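Long-range contacts in putative retaining b-glycosidase (Saccharophagus degradans, PDB 5A95), which hydrolyses beta-glucans as a family 5 glycoside hydrolase, probably cutting mixed-linkage beta-1,3-1,4 chains with retention of configuration at the anomeric carbon: residues Val118-Ile123 against Phe173-Val178; Thr101-Ile106 against Tyr136-Trp141; Ser44-Ser49 against Ala130-Ile135. The protein carries 1 engineered substitution. One frame throughout, in Å; residues are numbered along the deposited sequence. Where two conformers were deposited one is given.

Contact 1 (Val118-Ile123 against Phe173-Val178); sequences VYLGHI and FRYQNV. Unlike the reference sequence in segment 173-178: Gln176 (reference Lys). With MG (magnesium ion), chain G.
Leu120 and Arg174 meet as an aliphatic carbon laid on a charged plane. The guanidinium turns one face to helix 116-133, and Leu120 CB sits 3.5 Å above that plane, over its centre. The arginine side chain reaches this place because CG stands anti to the backbone N (chi1 -166°) and the chain runs on extended to NE. On the way it lies beside its neighbour, with Arg174 CG above one face of the Tyr175 ring and offset toward the rim.

Tyr175, the first residue to leave the helical path after helix 161-174, supplies the second half of the contact. Its side chain and that of Ile123 cross at about a right angle, and Ile123 CB and its CG2 branch do the touching: Ile123 CG2 is 3.7 Å from Tyr175 CZ, and both carbons are 3.3 Å from Tyr175 OH. The hydroxyl also comes within 3.3 Å of Leu120 O, but the angle is too poor for a hydrogen bond. Its partner is instead Asp124, next along helix 116-133. That carboxylate takes Tyr175 OH on one oxygen and forms a salt bridge with Arg174 NH2 through the other.

The backbone beyond Tyr175 makes a type II turn to Val178, whose O binds magnesium at 2.3 Å together with Val181 O and three waters. One of these waters also donates to Tyr175 O, at 2.8 Å, tying the start of the turn to the metal shell.

The example illustrates a division of labour within amphipathic side chains. A Leu120 carbon covers a guanidinium face and Ile123 packs on the phenol end, while Arg174 NH2 and Tyr175 OH both go to Asp124, which probably balances much of the arginine's charge.

Contact 2 (Thr101-Ile106 against Tyr136-Trp141); sequences TIRLPI and YLILDW
Leu104, in the conformer described, lies side by side with Leu139, both pointing the same way, at the apolar centre of two adjoining parallel strands. Toward one end of this face, Leu137 CD2 reaches over to Ile102 CB at 4.1 Å. Toward the other, Ile106 CG2 approaches Trp141 CZ3 at 4.2 Å, the two side chains set at about a right angle. Helix 116-133 packs on this face, its Tyr119 and Ile123 meeting Ile106 and its Val127 and Ala130 meeting Leu137.

The backbones are laced by five hydrogen bonds in the alternating parallel pattern: the N-H groups of Ile102 and Leu104 donate to Tyr136 O and Ile138 O, Ile102 O and Leu104 O accept from Ile138 N and Asp140 N, and Ile106 N closes the series on Asp140 O at 2.8 Å. The straightest, at 172°, runs from Leu104 N to Ile138 O.

On the other face, Thr101 CG2 touches Ile138 CG1 at 3.8 Å before the barrel interior turns polar. There the Arg103 guanidinium and the Asp140 carboxylate are stacked, their planes 16° apart, with Asp140 OD2 lying 3.0 Å above the guanidinium plane and over its centre. The pair is a salt bridge of charges alone, since no N-H of the arginine points at that oxygen. The N-H groups serve other partners: NE a salt bridge to Glu185, NH1 bonds to Asn72 and Gln291, NH2 one to Asn188. Pro105 CB lies 3.4 Å from Asp140 OD2, which is also bonded to His142 ND1.

Strand, helix, parallel strand is the beta-alpha-beta unit of the (beta/alpha)8 barrel of family 5 glycosidases. Its helix-facing side is apolar, while Arg103 and Asp140 point into the barrel, Arg103 coming near a bound sugar.

Contact 3 (Ser44-Ser49 against Ala130-Ile135); sequences SLKTQS and ANDLGI
A polar clasp between Lys46, Gln48 and Asn131 fastens the loop ahead of strand 52-54 to the C-terminal end of helix 116-133, where the chain turns toward strand 136-144. Asn131 is at its centre. With CG opposite the backbone N (chi1 173°), its amide swings off the helix and makes a two-point hold on the N-H and C=O of Lys46. OD1 receives Lys46 N at 2.8 Å on a lone pair, in the carbonyl plane, and ND2 gives a nearly straight bond (169°) to Lys46 O. The other hydrogen of ND2 goes to Gln48 OE1 at 2.9 Å, which also bonds Thr180 OG1.

The side chains of Gln48 and Asn131 pass each other in opposite directions, their amide planes 35° apart, and Gln48 extends its NE2 to Ile135 O at 2.9 Å. That oxygen is met from above its carbonyl plane rather than on a lone pair. Leu45 CD2 rests against Asn131 CG at 3.6 Å.

The helix ends in a Schellman motif at Gly134. Beside it the extended Lys46 chain brings NZ to Asp132 O at 3.0 Å and, in a salt bridge, to Asp132 OD1 at 2.8 Å; OD2 of the same carboxylate pairs with Lys87.

With an alanine here in place of Asn131, Lys46 N and O would probably lose their shared partner and Gln48 OE1 one of its donors, weakening the hold on this part of the loop.

One buried amide thus satisfies three polar groups of the loop at once, and the ammonium of Lys46 is likely to be welcome beside the negative end of the helix dipole.

In the fold
Helix 116-133 is the common thread: its early turns make contact 1, its last turn makes contact 3, and its inner side covers the strands of contact 2. Contact centres lie about 12 Å apart for 1 and 2, and about 15 Å for each of the other pairs. Ile123 CD1 packs on Ile106 CD1 at 3.8 Å, and Val178 CG1 on Leu45 CD1 at 3.9 Å. Tyr136 OH reaches Ser49 O at 2.6 Å, a probable hydrogen bond joining contacts 2 and 3. In contact 2 the side chain of Arg103 lies about 6 Å from a bound glucose unit; Val178 of contact 1 binds magnesium.

Contact 1 (Val118-Ile123 against Phe173-Val178)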
loop_
_atom_site.group_PDB
_atom_site.type_symbol
_atom_site.label_atom_id
_atom_site.label_comp_id
_atom_site.label_asym_id
_atom_site.label_seq_id
_atom_site.Cartn_x
_atom_site.Cartn_y
_atom_site.Cartn_z
ATOM N N VAL A 118 -9.409 13.589 16.085
ATOM C CA VAL A 118 -10.306 14.726 16.063
ATOM C C VAL A 118 -11.629 14.392 15.352
ATOM O O VAL A 118 -12.724 14.793 15.801
ATOM C CB VAL A 118 -9.608 15.935 15.420
ATOM C CG1 VAL A 118 -10.585 17.053 15.072
ATOM C CG2 VAL A 118 -8.538 16.458 16.377
ATOM N N TYR A 119 -11.548 13.713 14.214
ATOM C CA TYR A 119 -12.773 13.373 13.497
ATOM C C TYR A 119 -13.699 12.527 14.389
ATOM O O TYR A 119 -14.914 12.773 14.470
ATOM C CB TYR A 119 -12.460 12.703 12.147
ATOM C CG TYR A 119 -13.509 12.931 11.073
ATOM C CD1 TYR A 119 -14.828 12.552 11.266
ATOM C CD2 TYR A 119 -13.190 13.549 9.877
ATOM C CE1 TYR A 119 -15.793 12.782 10.306
ATOM C CE2 TYR A 119 -14.163 13.804 8.908
ATOM C CZ TYR A 119 -15.463 13.398 9.111
ATOM O OH TYR A 119 -16.417 13.629 8.162
ATOM N N LEU A 120 -13.122 11.525 15.055
ATOM C CA LEU A 120 -13.925 10.687 15.942
ATOM C C LEU A 120 -14.559 11.509 17.074
ATOM O O LEU A 120 -15.679 11.264 17.469
ATOM C CB LEU A 120 -13.095 9.542 16.506
ATOM C CG LEU A 120 -12.679 8.495 15.468
ATOM C CD1 LEU A 120 -11.547 7.652 16.030
ATOM C CD2 LEU A 120 -13.858 7.624 15.064
ATOM N N GLY A 121 -13.829 12.494 17.589
ATOM C CA GLY A 121 -14.407 13.369 18.599
ATOM C C GLY A 121 -15.633 14.109 18.085
ATOM O O GLY A 121 -16.584 14.362 18.847
ATOM N N HIS A 122 -15.627 14.471 16.801
ATOM C CA HIS A 122 -16.808 15.119 16.200
ATOM C C HIS A 122 -17.945 14.129 15.956
ATOM O O HIS A 122 -19.114 14.480 16.112
ATOM C CB HIS A 122 -16.446 15.883 14.941
ATOM C CG HIS A 122 -15.562 17.057 15.198
ATOM N ND1 HIS A 122 -15.957 18.119 15.986
ATOM C CD2 HIS A 122 -14.302 17.340 14.791
ATOM C CE1 HIS A 122 -14.979 19.010 16.041
ATOM N NE2 HIS A 122 -13.967 18.567 15.327
ATOM N N ILE A 123 -17.622 12.898 15.538
ATOM C CA ILE A 123 -18.652 11.883 15.409
ATOM C C ILE A 123 -19.326 11.655 16.771
ATOM O O ILE A 123 -20.537 11.493 16.827
ATOM C CB ILE A 123 -18.128 10.603 14.736
ATOM C CG1 ILE A 123 -17.644 10.901 13.315
ATOM C CG2 ILE A 123 -19.232 9.551 14.706
ATOM C CD1 ILE A 123 -16.867 9.766 12.668
ATOM N N PHE A 173 -14.726 -0.280 17.060
ATOM C CA PHE A 173 -14.297 -0.288 18.455
ATOM C C PHE A 173 -14.942 0.851 19.244
ATOM O O PHE A 173 -15.500 0.655 20.316
ATOM C CB PHE A 173 -12.782 -0.165 18.544
ATOM C CG PHE A 173 -12.237 -0.068 19.949
ATOM C CD1 PHE A 173 -12.164 -1.170 20.769
ATOM C CD2 PHE A 173 -11.771 1.132 20.425
ATOM C CE1 PHE A 173 -11.633 -1.061 22.037
ATOM C CE2 PHE A 173 -11.261 1.254 21.699
ATOM C CZ PHE A 173 -11.191 0.146 22.494
ATOM N N ARG A 174 -14.882 2.057 18.717
ATOM C CA ARG A 174 -15.353 3.198 19.459
ATOM C C ARG A 174 -16.832 3.133 19.755
ATOM O O ARG A 174 -17.256 3.553 20.834
ATOM C CB ARG A 174 -15.045 4.509 18.744
ATOM C CG ARG A 174 -15.206 5.750 19.614
ATOM C CD ARG A 174 -14.717 6.974 18.873
ATOM N NE ARG A 174 -14.670 8.210 19.628
ATOM C CZ ARG A 174 -13.552 8.841 19.994
ATOM N NH1 ARG A 174 -12.360 8.274 19.833
ATOM N NH2 ARG A 174 -13.614 10.032 20.536
ATOM N N TYR A 175 -17.620 2.647 18.814
ATOM C CA TYR A 175 -19.073 2.683 18.944
ATOM C C TYR A 175 -19.696 1.315 19.265
ATOM O O TYR A 175 -20.879 1.098 19.046
ATOM C CB TYR A 175 -19.726 3.370 17.738
ATOM C CG TYR A 175 -19.188 4.766 17.577
ATOM C CD1 TYR A 175 -19.381 5.725 18.583
ATOM C CD2 TYR A 175 -18.422 5.120 16.468
ATOM C CE1 TYR A 175 -18.827 6.981 18.480
ATOM C CE2 TYR A 175 -17.864 6.371 16.370
ATOM C CZ TYR A 175 -18.053 7.304 17.375
ATOM O OH TYR A 175 -17.453 8.533 17.239
ATOM N N GLN A 176 -18.908 0.426 19.873
ATOM C CA GLN A 176 -19.449 -0.860 20.271
ATOM C C GLN A 176 -20.652 -0.642 21.203
ATOM O O GLN A 176 -20.584 0.178 22.114
ATOM C CB GLN A 176 -18.391 -1.695 20.984
ATOM C CG GLN A 176 -18.844 -3.112 21.227
ATOM C CD GLN A 176 -17.820 -3.977 21.939
ATOM O OE1 GLN A 176 -16.671 -3.592 22.123
ATOM N NE2 GLN A 176 -18.234 -5.169 22.297
ATOM N N ASN A 177 -21.733 -1.360 20.933
ATOM C CA ASN A 177 -22.907 -1.349 21.836
ATOM C C ASN A 177 -23.583 0.043 21.906
ATOM O O ASN A 177 -24.127 0.414 22.935
ATOM C CB ASN A 177 -22.475 -1.840 23.241
ATOM C CG ASN A 177 -23.645 -2.107 24.193
ATOM O OD1 ASN A 177 -24.687 -2.589 23.787
ATOM N ND2 ASN A 177 -23.451 -1.781 25.472
ATOM N N VAL A 178 -23.554 0.794 20.811
ATOM C CA VAL A 178 -24.192 2.111 20.700
ATOM C C VAL A 178 -25.369 1.999 19.711
ATOM O O VAL A 178 -25.168 1.885 18.490
ATOM C CB VAL A 178 -23.219 3.211 20.253
ATOM C CG1 VAL A 178 -23.913 4.541 20.044
ATOM C CG2 VAL A 178 -22.081 3.393 21.257
HETATM MG MG MG G . -24.440 0.494 16.840
HETATM O O HOH W 1 -22.263 1.164 16.617
HETATM O O HOH W 2 -23.570 -1.239 18.364
HETATM O O HOH W 3 -25.693 -1.397 16.182
#

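Contact 2 (Thr101-Ile106 against Tyr136-Trp141)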
loop_
_atom_site.group_PDB
_atom_site.type_symbol
_atom_site.label_atom_id
_atom_site.label_comp_id
_atom_site.label_asym_id
_atom_site.label_seq_id
_atom_site.Cartn_x
_atom_site.Cartn_y
_atom_site.Cartn_z
ATOM N N THR A 101 -33.265 9.596 10.681
ATOM C CA THR A 101 -31.911 9.179 10.301
ATOM C C THR A 101 -31.150 10.319 9.665
ATOM O O THR A 101 -31.698 11.064 8.854
ATOM C CB THR A 101 -31.991 8.019 9.267
ATOM O OG1 THR A 101 -32.693 6.918 9.830
ATOM C CG2 THR A 101 -30.611 7.529 8.874
ATOM N N ILE A 102 -29.872 10.431 10.015
ATOM C CA ILE A 102 -28.938 11.271 9.298
ATOM C C ILE A 102 -27.771 10.412 8.822
ATOM O O ILE A 102 -27.232 9.608 9.598
ATOM C CB ILE A 102 -28.417 12.408 10.187
ATOM C CG1 ILE A 102 -29.569 13.362 10.493
ATOM C CG2 ILE A 102 -27.283 13.174 9.503
ATOM C CD1 ILE A 102 -29.257 14.459 11.486
ATOM N N ARG A 103 -27.404 10.576 7.550
ATOM C CA ARG A 103 -26.218 9.933 6.967
ATOM C C ARG A 103 -25.066 10.933 6.961
ATOM O O ARG A 103 -25.225 12.072 6.490
ATOM C CB ARG A 103 -26.502 9.448 5.561
ATOM C CG ARG A 103 -25.333 8.793 4.834
ATOM C CD ARG A 103 -25.840 8.158 3.566
ATOM N NE ARG A 103 -24.889 7.439 2.726
ATOM C CZ ARG A 103 -24.341 7.875 1.593
ATOM N NH1 ARG A 103 -24.406 9.154 1.241
ATOM N NH2 ARG A 103 -23.697 7.018 0.798
ATOM N N LEU A 104 -23.923 10.502 7.485
ATOM C CA LEU A 104 -22.706 11.310 7.565
ATOM C C LEU A 104 -21.732 10.817 6.493
ATOM O O LEU A 104 -21.218 9.714 6.627
ATOM C CB LEU A 104 -22.054 11.165 8.947
ATOM C CG LEU A 104 -22.859 11.555 10.187
ATOM C CD1 LEU A 104 -21.979 11.442 11.440
ATOM C CD2 LEU A 104 -23.404 12.961 10.048
ATOM N N PRO A 105 -21.486 11.617 5.440
ATOM C CA PRO A 105 -20.599 11.183 4.361
ATOM C C PRO A 105 -19.169 11.572 4.692
ATOM O O PRO A 105 -18.719 12.684 4.364
ATOM C CB PRO A 105 -21.137 11.940 3.146
ATOM C CG PRO A 105 -21.660 13.213 3.706
ATOM C CD PRO A 105 -22.189 12.880 5.088
ATOM N N ILE A 106 -18.443 10.649 5.317
ATOM C CA ILE A 106 -17.100 10.898 5.804
ATOM C C ILE A 106 -16.126 10.772 4.661
ATOM O O ILE A 106 -15.881 9.682 4.157
ATOM C CB ILE A 106 -16.771 9.955 6.965
ATOM C CG1 ILE A 106 -17.757 10.223 8.110
ATOM C CG2 ILE A 106 -15.316 10.106 7.414
ATOM C CD1 ILE A 106 -17.950 9.097 9.091
ATOM N N TYR A 136 -31.216 8.159 14.351
ATOM C CA TYR A 136 -30.125 7.223 14.094
ATOM C C TYR A 136 -29.118 7.758 13.073
ATOM O O TYR A 136 -29.451 8.632 12.284
ATOM C CB TYR A 136 -30.710 5.916 13.563
ATOM C CG TYR A 136 -31.528 5.182 14.599
ATOM C CD1 TYR A 136 -30.918 4.306 15.479
ATOM C CD2 TYR A 136 -32.908 5.394 14.721
ATOM C CE1 TYR A 136 -31.639 3.641 16.453
ATOM C CE2 TYR A 136 -33.639 4.749 15.711
ATOM C CZ TYR A 136 -33.013 3.866 16.561
ATOM O OH TYR A 136 -33.749 3.197 17.501
ATOM N N LEU A 137 -27.901 7.225 13.112
ATOM C CA LEU A 137 -26.867 7.601 12.169
ATOM C C LEU A 137 -26.514 6.444 11.251
ATOM O O LEU A 137 -26.393 5.300 11.685
ATOM C CB LEU A 137 -25.603 8.042 12.909
ATOM C CG LEU A 137 -25.786 9.298 13.763
ATOM C CD1 LEU A 137 -24.553 9.489 14.631
ATOM C CD2 LEU A 137 -26.009 10.527 12.892
ATOM N N ILE A 138 -26.272 6.797 9.992
ATOM C CA ILE A 138 -25.573 5.958 9.030
ATOM C C ILE A 138 -24.189 6.574 8.852
ATOM O O ILE A 138 -24.087 7.734 8.461
ATOM C CB ILE A 138 -26.313 5.905 7.684
ATOM C CG1 ILE A 138 -27.724 5.315 7.847
ATOM C CG2 ILE A 138 -25.470 5.141 6.655
ATOM C CD1 ILE A 138 -28.521 5.295 6.572
ATOM N N LEU A 139 -23.131 5.808 9.117
ATOM C CA LEU A 139 -21.790 6.285 8.881
ATOM C C LEU A 139 -21.333 5.736 7.548
ATOM O O LEU A 139 -21.320 4.520 7.332
ATOM C CB LEU A 139 -20.837 5.850 9.993
ATOM C CG LEU A 139 -21.218 6.304 11.398
ATOM C CD1 LEU A 139 -20.168 5.872 12.417
ATOM C CD2 LEU A 139 -21.481 7.801 11.481
ATOM N N ASP A 140 -20.978 6.652 6.653
ATOM C CA ASP A 140 -20.666 6.354 5.254
ATOM C C ASP A 140 -19.206 6.704 4.986
ATOM O O ASP A 140 -18.786 7.845 5.139
ATOM C CB ASP A 140 -21.641 7.170 4.392
ATOM C CG ASP A 140 -21.137 7.508 3.012
ATOM O OD1 ASP A 140 -20.395 6.744 2.392
ATOM O OD2 ASP A 140 -21.506 8.614 2.535
ATOM N N TRP A 141 -18.413 5.690 4.642
ATOM C CA TRP A 141 -17.050 5.942 4.196
ATOM C C TRP A 141 -17.145 6.391 2.729
ATOM O O TRP A 141 -17.377 5.596 1.800
ATOM C CB TRP A 141 -16.226 4.677 4.380
ATOM C CG TRP A 141 -14.755 4.793 4.021
ATOM C CD1 TRP A 141 -14.085 4.019 3.107
ATOM C CD2 TRP A 141 -13.777 5.672 4.593
ATOM N NE1 TRP A 141 -12.762 4.362 3.074
ATOM C CE2 TRP A 141 -12.546 5.369 3.977
ATOM C CE3 TRP A 141 -13.804 6.680 5.570
ATOM C CZ2 TRP A 141 -11.355 6.019 4.323
ATOM C CZ3 TRP A 141 -12.608 7.328 5.905
ATOM C CH2 TRP A 141 -11.415 7.014 5.274
#

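Contact 3 (Ser44-Ser49 against Ala130-Ile135)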
loop_
_atom_site.group_PDB
_atom_site.type_symbol
_atom_site.label_atom_id
_atom_site.label_comp_id
_atom_site.label_asym_id
_atom_site.label_seq_id
_atom_site.Cartn_x
_atom_site.Cartn_y
_atom_site.Cartn_z
ATOM N N SER A 44 -23.768 7.328 28.885
ATOM C CA SER A 44 -24.152 8.720 28.644
ATOM C C SER A 44 -25.417 8.844 27.778
ATOM O O SER A 44 -25.940 9.936 27.585
ATOM C CB SER A 44 -22.996 9.466 27.967
ATOM O OG SER A 44 -22.818 9.076 26.615
ATOM N N LEU A 45 -25.886 7.723 27.244
ATOM C CA LEU A 45 -26.977 7.734 26.270
ATOM C C LEU A 45 -28.327 7.545 26.907
ATOM O O LEU A 45 -28.474 6.767 27.855
ATOM C CB LEU A 45 -26.773 6.594 25.264
ATOM C CG LEU A 45 -25.505 6.684 24.417
ATOM C CD1 LEU A 45 -25.345 5.403 23.605
ATOM C CD2 LEU A 45 -25.564 7.899 23.525
ATOM N N LYS A 46 -29.329 8.226 26.352
ATOM C CA LYS A 46 -30.731 7.894 26.639
ATOM C C LYS A 46 -31.107 6.545 26.021
ATOM O O LYS A 46 -30.535 6.145 25.015
ATOM C CB LYS A 46 -31.656 8.913 26.005
ATOM C CG LYS A 46 -31.527 10.341 26.472
ATOM C CD LYS A 46 -32.493 11.189 25.635
ATOM C CE LYS A 46 -32.572 12.615 26.131
ATOM N NZ LYS A 46 -33.511 13.487 25.342
ATOM N N THR A 47 -32.114 5.886 26.584
ATOM C CA THR A 47 -32.627 4.656 26.000
ATOM C C THR A 47 -32.994 4.883 24.507
ATOM O O THR A 47 -33.565 5.929 24.133
ATOM C CB THR A 47 -33.834 4.139 26.809
ATOM O OG1 THR A 47 -34.816 5.188 26.934
ATOM C CG2 THR A 47 -33.363 3.677 28.220
ATOM N N GLN A 48 -32.627 3.927 23.673
ATOM C CA GLN A 48 -32.856 3.996 22.245
ATOM C C GLN A 48 -32.696 2.583 21.747
ATOM O O GLN A 48 -31.691 1.920 22.038
ATOM C CB GLN A 48 -31.830 4.927 21.551
ATOM C CG GLN A 48 -32.081 5.129 20.080
ATOM C CD GLN A 48 -31.240 6.242 19.474
ATOM O OE1 GLN A 48 -30.295 6.755 20.088
ATOM N NE2 GLN A 48 -31.591 6.634 18.249
ATOM N N SER A 49 -33.683 2.114 20.986
ATOM C CA SER A 49 -33.657 0.745 20.524
ATOM C C SER A 49 -32.528 0.524 19.520
ATOM O O SER A 49 -32.293 1.348 18.638
ATOM C CB SER A 49 -34.969 0.372 19.844
ATOM O OG SER A 49 -34.921 -0.953 19.358
ATOM N N ALA A 130 -27.811 13.013 18.045
ATOM C CA ALA A 130 -28.798 12.116 17.476
ATOM C C ALA A 130 -29.524 11.350 18.591
ATOM O O ALA A 130 -30.745 11.209 18.560
ATOM C CB ALA A 130 -28.118 11.152 16.498
ATOM N N ASN A 131 -28.778 10.813 19.553
ATOM C CA ASN A 131 -29.411 10.103 20.660
ATOM C C ASN A 131 -30.354 10.997 21.461
ATOM O O ASN A 131 -31.424 10.557 21.865
ATOM C CB ASN A 131 -28.348 9.483 21.537
ATOM C CG ASN A 131 -28.901 8.871 22.797
ATOM O OD1 ASN A 131 -28.749 9.453 23.876
ATOM N ND2 ASN A 131 -29.560 7.739 22.678
ATOM N N ASP A 132 -29.951 12.249 21.677
ATOM C CA ASP A 132 -30.809 13.183 22.419
ATOM C C ASP A 132 -32.153 13.372 21.715
ATOM O O ASP A 132 -33.180 13.558 22.371
ATOM C CB ASP A 132 -30.094 14.534 22.604
ATOM C CG ASP A 132 -30.819 15.449 23.571
ATOM O OD1 ASP A 132 -31.190 14.966 24.667
ATOM O OD2 ASP A 132 -31.027 16.639 23.242
ATOM N N LEU A 133 -32.143 13.261 20.387
ATOM C CA LEU A 133 -33.329 13.469 19.577
ATOM C C LEU A 133 -34.024 12.181 19.167
ATOM O O LEU A 133 -35.077 12.235 18.530
ATOM C CB LEU A 133 -32.918 14.229 18.303
ATOM C CG LEU A 133 -32.513 15.683 18.563
ATOM C CD1 LEU A 133 -31.636 16.238 17.454
ATOM C CD2 LEU A 133 -33.749 16.561 18.773
ATOM N N GLY A 134 -33.463 11.037 19.549
ATOM C CA GLY A 134 -34.049 9.743 19.235
ATOM C C GLY A 134 -33.889 9.294 17.789
ATOM O O GLY A 134 -34.623 8.397 17.332
ATOM N N ILE A 135 -32.921 9.879 17.072
ATOM C CA ILE A 135 -32.678 9.530 15.672
ATOM C C ILE A 135 -31.372 8.751 15.523
ATOM O O ILE A 135 -30.579 8.640 16.455
ATOM C CB ILE A 135 -32.695 10.762 14.776
ATOM C CG1 ILE A 135 -31.494 11.648 15.056
ATOM C CG2 ILE A 135 -34.054 11.452 14.944
ATOM C CD1 ILE A 135 -31.343 12.802 14.119
#